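Local coordinates for Rod shape determining protein RodA (Thermus thermophilus, PDB 6BAR), which probably polymerises lipid-linked disaccharide-pentapeptide units into peptidoglycan for cell wall elongation, as an integral membrane glycosyltransferase of the SEDS family, at residues K111-E123 with L294-M306. Numbering follows the deposited sequence.
Sequences KLGLLLALAKALE and LSDRLFLSGFAGM
L115 fits as a knob into a hole formed by F299, G302, F303 and M306. Its two methyl branches divide the work. CD2 lies against the backbone of G302, 3.7 Å from G302 CA, where the lack of a side chain makes room for it. CD1 turns to the thioether, 3.7 Å from M306 SD. The chain of M306 runs extended beyond CG and meets L115 tip to tip. The sulfur also lies against the aliphatic part of K111, whose ammonium group bends away to a salt bridge with E108.

Two phenylalanines, one turn apart, line the hole. With chi1 at 173°, the F299 ring extends opposite its backbone N and comes against L116. L116 CD2 sits over one ring face in a CH-pi contact, 3.9 Å from the F299 centroid. L115 CB meets the same ring at its edge. F303 is approached differently: L112 CD2 lies in its ring plane, 3.8 Å from F303 CE1.

Toward the S295 end the small side chain of A119 lets the backbones close in, with A119 CA and S295 CA 4.8 Å apart. A119 CB rests on the S295 carbonyl and on the CB atoms of L298 and F299. E123 lies just past the end of helix 106-121, and its OE2 accepts a 2.9 Å hydrogen bond from S295 OG. OG comes in from above, 51° off the carboxylate plane.

The segments run roughly antiparallel, at 149° between their N-to-C directions, their axes 8.2 Å apart at closest. This is buried antiparallel helix-helix packing built round one knob-into-hole, joining helices 106-121 and 294-319 in the helical membrane fold of a SEDS protein.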
# COMPACT_ATOMS: atom_id res chain seq x y z
N LYS A 111 1.42 7.99 0.50
CA LYS A 111 2.07 6.94 -0.29
C LYS A 111 1.80 7.14 -1.77
O LYS A 111 2.74 7.17 -2.59
CB LYS A 111 1.60 5.56 0.17
CG LYS A 111 1.94 5.22 1.62
CD LYS A 111 1.94 3.72 1.89
CE LYS A 111 0.57 3.10 1.71
NZ LYS A 111 -0.38 3.55 2.75
N LEU A 112 0.53 7.30 -2.15
CA LEU A 112 0.21 7.44 -3.58
C LEU A 112 0.79 8.73 -4.16
O LEU A 112 1.38 8.72 -5.25
CB LEU A 112 -1.30 7.37 -3.80
CG LEU A 112 -1.93 6.04 -3.34
CD1 LEU A 112 -3.44 5.96 -3.60
CD2 LEU A 112 -1.21 4.84 -3.96
N GLY A 113 0.66 9.85 -3.44
CA GLY A 113 1.20 11.11 -3.92
C GLY A 113 2.70 11.08 -4.10
O GLY A 113 3.22 11.59 -5.09
N LEU A 114 3.43 10.49 -3.15
CA LEU A 114 4.88 10.42 -3.28
C LEU A 114 5.29 9.49 -4.41
O LEU A 114 6.23 9.79 -5.14
CB LEU A 114 5.52 9.96 -1.97
CG LEU A 114 7.06 9.97 -2.00
CD1 LEU A 114 7.59 11.34 -2.38
CD2 LEU A 114 7.64 9.54 -0.66
N LEU A 115 4.59 8.35 -4.57
CA LEU A 115 4.90 7.47 -5.70
C LEU A 115 4.73 8.20 -7.02
O LEU A 115 5.63 8.17 -7.88
CB LEU A 115 4.03 6.21 -5.64
CG LEU A 115 4.44 5.15 -4.62
CD1 LEU A 115 3.48 3.97 -4.62
CD2 LEU A 115 5.87 4.67 -4.88
N LEU A 116 3.61 8.91 -7.19
CA LEU A 116 3.38 9.65 -8.43
C LEU A 116 4.41 10.76 -8.62
O LEU A 116 4.97 10.92 -9.71
CB LEU A 116 1.97 10.24 -8.44
CG LEU A 116 0.87 9.21 -8.73
CD1 LEU A 116 -0.52 9.83 -8.62
CD2 LEU A 116 1.09 8.61 -10.10
N ALA A 117 4.66 11.55 -7.57
CA ALA A 117 5.58 12.68 -7.69
C ALA A 117 6.99 12.21 -8.03
O ALA A 117 7.65 12.79 -8.90
CB ALA A 117 5.59 13.49 -6.39
N LEU A 118 7.47 11.15 -7.37
CA LEU A 118 8.81 10.67 -7.64
C LEU A 118 8.90 10.02 -9.02
O LEU A 118 9.89 10.22 -9.74
CB LEU A 118 9.25 9.69 -6.55
CG LEU A 118 10.76 9.59 -6.32
CD1 LEU A 118 11.35 10.96 -6.01
CD2 LEU A 118 11.08 8.61 -5.20
N ALA A 119 7.86 9.28 -9.42
CA ALA A 119 7.87 8.69 -10.76
C ALA A 119 7.93 9.76 -11.83
O ALA A 119 8.71 9.64 -12.78
CB ALA A 119 6.63 7.81 -10.95
N LYS A 120 7.13 10.82 -11.70
CA LYS A 120 7.12 11.87 -12.72
C LYS A 120 8.43 12.66 -12.71
O LYS A 120 9.01 12.92 -13.76
CB LYS A 120 5.93 12.81 -12.54
CG LYS A 120 5.83 13.91 -13.60
CD LYS A 120 4.71 14.91 -13.30
CE LYS A 120 4.60 15.99 -14.38
NZ LYS A 120 3.50 16.97 -14.13
N ALA A 121 8.91 13.05 -11.53
CA ALA A 121 10.15 13.82 -11.49
C ALA A 121 11.38 12.99 -11.83
O ALA A 121 12.45 13.57 -12.01
CB ALA A 121 10.33 14.47 -10.11
N LEU A 122 11.27 11.66 -11.92
CA LEU A 122 12.45 10.85 -12.19
C LEU A 122 12.40 10.14 -13.55
O LEU A 122 12.95 9.05 -13.69
CB LEU A 122 12.69 9.84 -11.07
CG LEU A 122 13.48 10.31 -9.84
CD1 LEU A 122 13.74 9.16 -8.87
CD2 LEU A 122 14.78 10.98 -10.23
N GLU A 123 11.77 10.74 -14.56
CA GLU A 123 11.77 10.14 -15.89
C GLU A 123 12.61 10.90 -16.91
O GLU A 123 12.70 10.46 -18.07
CB GLU A 123 10.34 9.97 -16.42
CG GLU A 123 9.65 11.23 -16.90
CD GLU A 123 8.21 10.98 -17.27
OE1 GLU A 123 7.33 11.78 -16.86
OE2 GLU A 123 7.94 9.98 -17.96
N LEU A 294 8.75 5.32 -18.81
CA LEU A 294 9.58 4.99 -17.65
C LEU A 294 8.88 5.35 -16.34
O LEU A 294 9.00 4.63 -15.35
CB LEU A 294 10.92 5.70 -17.74
CG LEU A 294 11.87 5.42 -16.58
CD1 LEU A 294 12.04 3.92 -16.41
CD2 LEU A 294 13.20 6.09 -16.83
N SER A 295 8.16 6.48 -16.33
CA SER A 295 7.43 6.88 -15.14
C SER A 295 6.43 5.81 -14.72
O SER A 295 6.27 5.55 -13.52
CB SER A 295 6.73 8.22 -15.39
OG SER A 295 6.03 8.21 -16.62
N ASP A 296 5.78 5.16 -15.69
CA ASP A 296 4.85 4.10 -15.33
C ASP A 296 5.58 2.91 -14.72
O ASP A 296 5.13 2.34 -13.72
CB ASP A 296 4.03 3.66 -16.54
CG ASP A 296 3.03 4.70 -16.97
OD1 ASP A 296 3.27 5.89 -16.68
OD2 ASP A 296 2.00 4.33 -17.57
N ARG A 297 6.68 2.49 -15.34
CA ARG A 297 7.49 1.42 -14.75
C ARG A 297 7.81 1.74 -13.30
O ARG A 297 7.59 0.91 -12.41
CB ARG A 297 8.77 1.21 -15.56
N LEU A 298 8.30 2.95 -13.05
CA LEU A 298 8.65 3.35 -11.69
C LEU A 298 7.44 3.32 -10.76
O LEU A 298 7.54 2.82 -9.63
CB LEU A 298 9.28 4.74 -11.69
CG LEU A 298 10.61 4.88 -12.42
CD1 LEU A 298 11.17 6.27 -12.18
CD2 LEU A 298 11.59 3.81 -11.96
N PHE A 299 6.30 3.84 -11.21
CA PHE A 299 5.12 3.90 -10.35
C PHE A 299 4.63 2.50 -10.00
O PHE A 299 4.39 2.19 -8.81
CB PHE A 299 4.03 4.72 -11.06
CG PHE A 299 2.70 4.72 -10.36
CD1 PHE A 299 2.53 5.36 -9.14
CD2 PHE A 299 1.61 4.11 -10.95
CE1 PHE A 299 1.29 5.36 -8.50
CE2 PHE A 299 0.37 4.11 -10.32
CZ PHE A 299 0.21 4.74 -9.10
N LEU A 300 4.48 1.63 -11.00
CA LEU A 300 4.05 0.26 -10.75
C LEU A 300 5.00 -0.47 -9.81
O LEU A 300 4.56 -1.19 -8.90
CB LEU A 300 3.92 -0.51 -12.07
CG LEU A 300 2.58 -0.40 -12.80
CD1 LEU A 300 2.40 0.95 -13.43
CD2 LEU A 300 2.37 -1.51 -13.82
N SER A 301 6.31 -0.30 -10.01
CA SER A 301 7.27 -1.02 -9.17
C SER A 301 7.27 -0.49 -7.74
O SER A 301 7.39 -1.27 -6.79
CB SER A 301 8.67 -0.97 -9.78
OG SER A 301 9.11 0.37 -9.95
N GLY A 302 7.14 0.83 -7.57
CA GLY A 302 7.02 1.39 -6.23
C GLY A 302 5.80 0.86 -5.50
O GLY A 302 5.88 0.49 -4.32
N PHE A 303 4.67 0.80 -6.20
CA PHE A 303 3.45 0.26 -5.59
C PHE A 303 3.64 -1.19 -5.15
O PHE A 303 3.33 -1.56 -4.00
CB PHE A 303 2.28 0.38 -6.57
CG PHE A 303 0.94 0.20 -5.93
CD1 PHE A 303 0.25 1.29 -5.41
CD2 PHE A 303 0.35 -1.05 -5.84
CE1 PHE A 303 -0.99 1.13 -4.82
CE2 PHE A 303 -0.89 -1.22 -5.26
CZ PHE A 303 -1.56 -0.13 -4.75
N ALA A 304 4.17 -2.03 -6.05
CA ALA A 304 4.39 -3.43 -5.71
C ALA A 304 5.36 -3.57 -4.55
O ALA A 304 5.18 -4.45 -3.69
CB ALA A 304 4.91 -4.19 -6.93
N GLY A 305 6.39 -2.73 -4.51
CA GLY A 305 7.31 -2.76 -3.38
C GLY A 305 6.63 -2.48 -2.06
O GLY A 305 6.78 -3.22 -1.10
N MET A 306 5.86 -1.39 -2.01
CA MET A 306 5.16 -1.06 -0.77
C MET A 306 4.24 -2.19 -0.33
O MET A 306 4.18 -2.55 0.86
CB MET A 306 4.38 0.24 -0.96
CG MET A 306 5.26 1.46 -1.08
SD MET A 306 4.33 3.00 -1.15
CE MET A 306 5.64 4.18 -0.83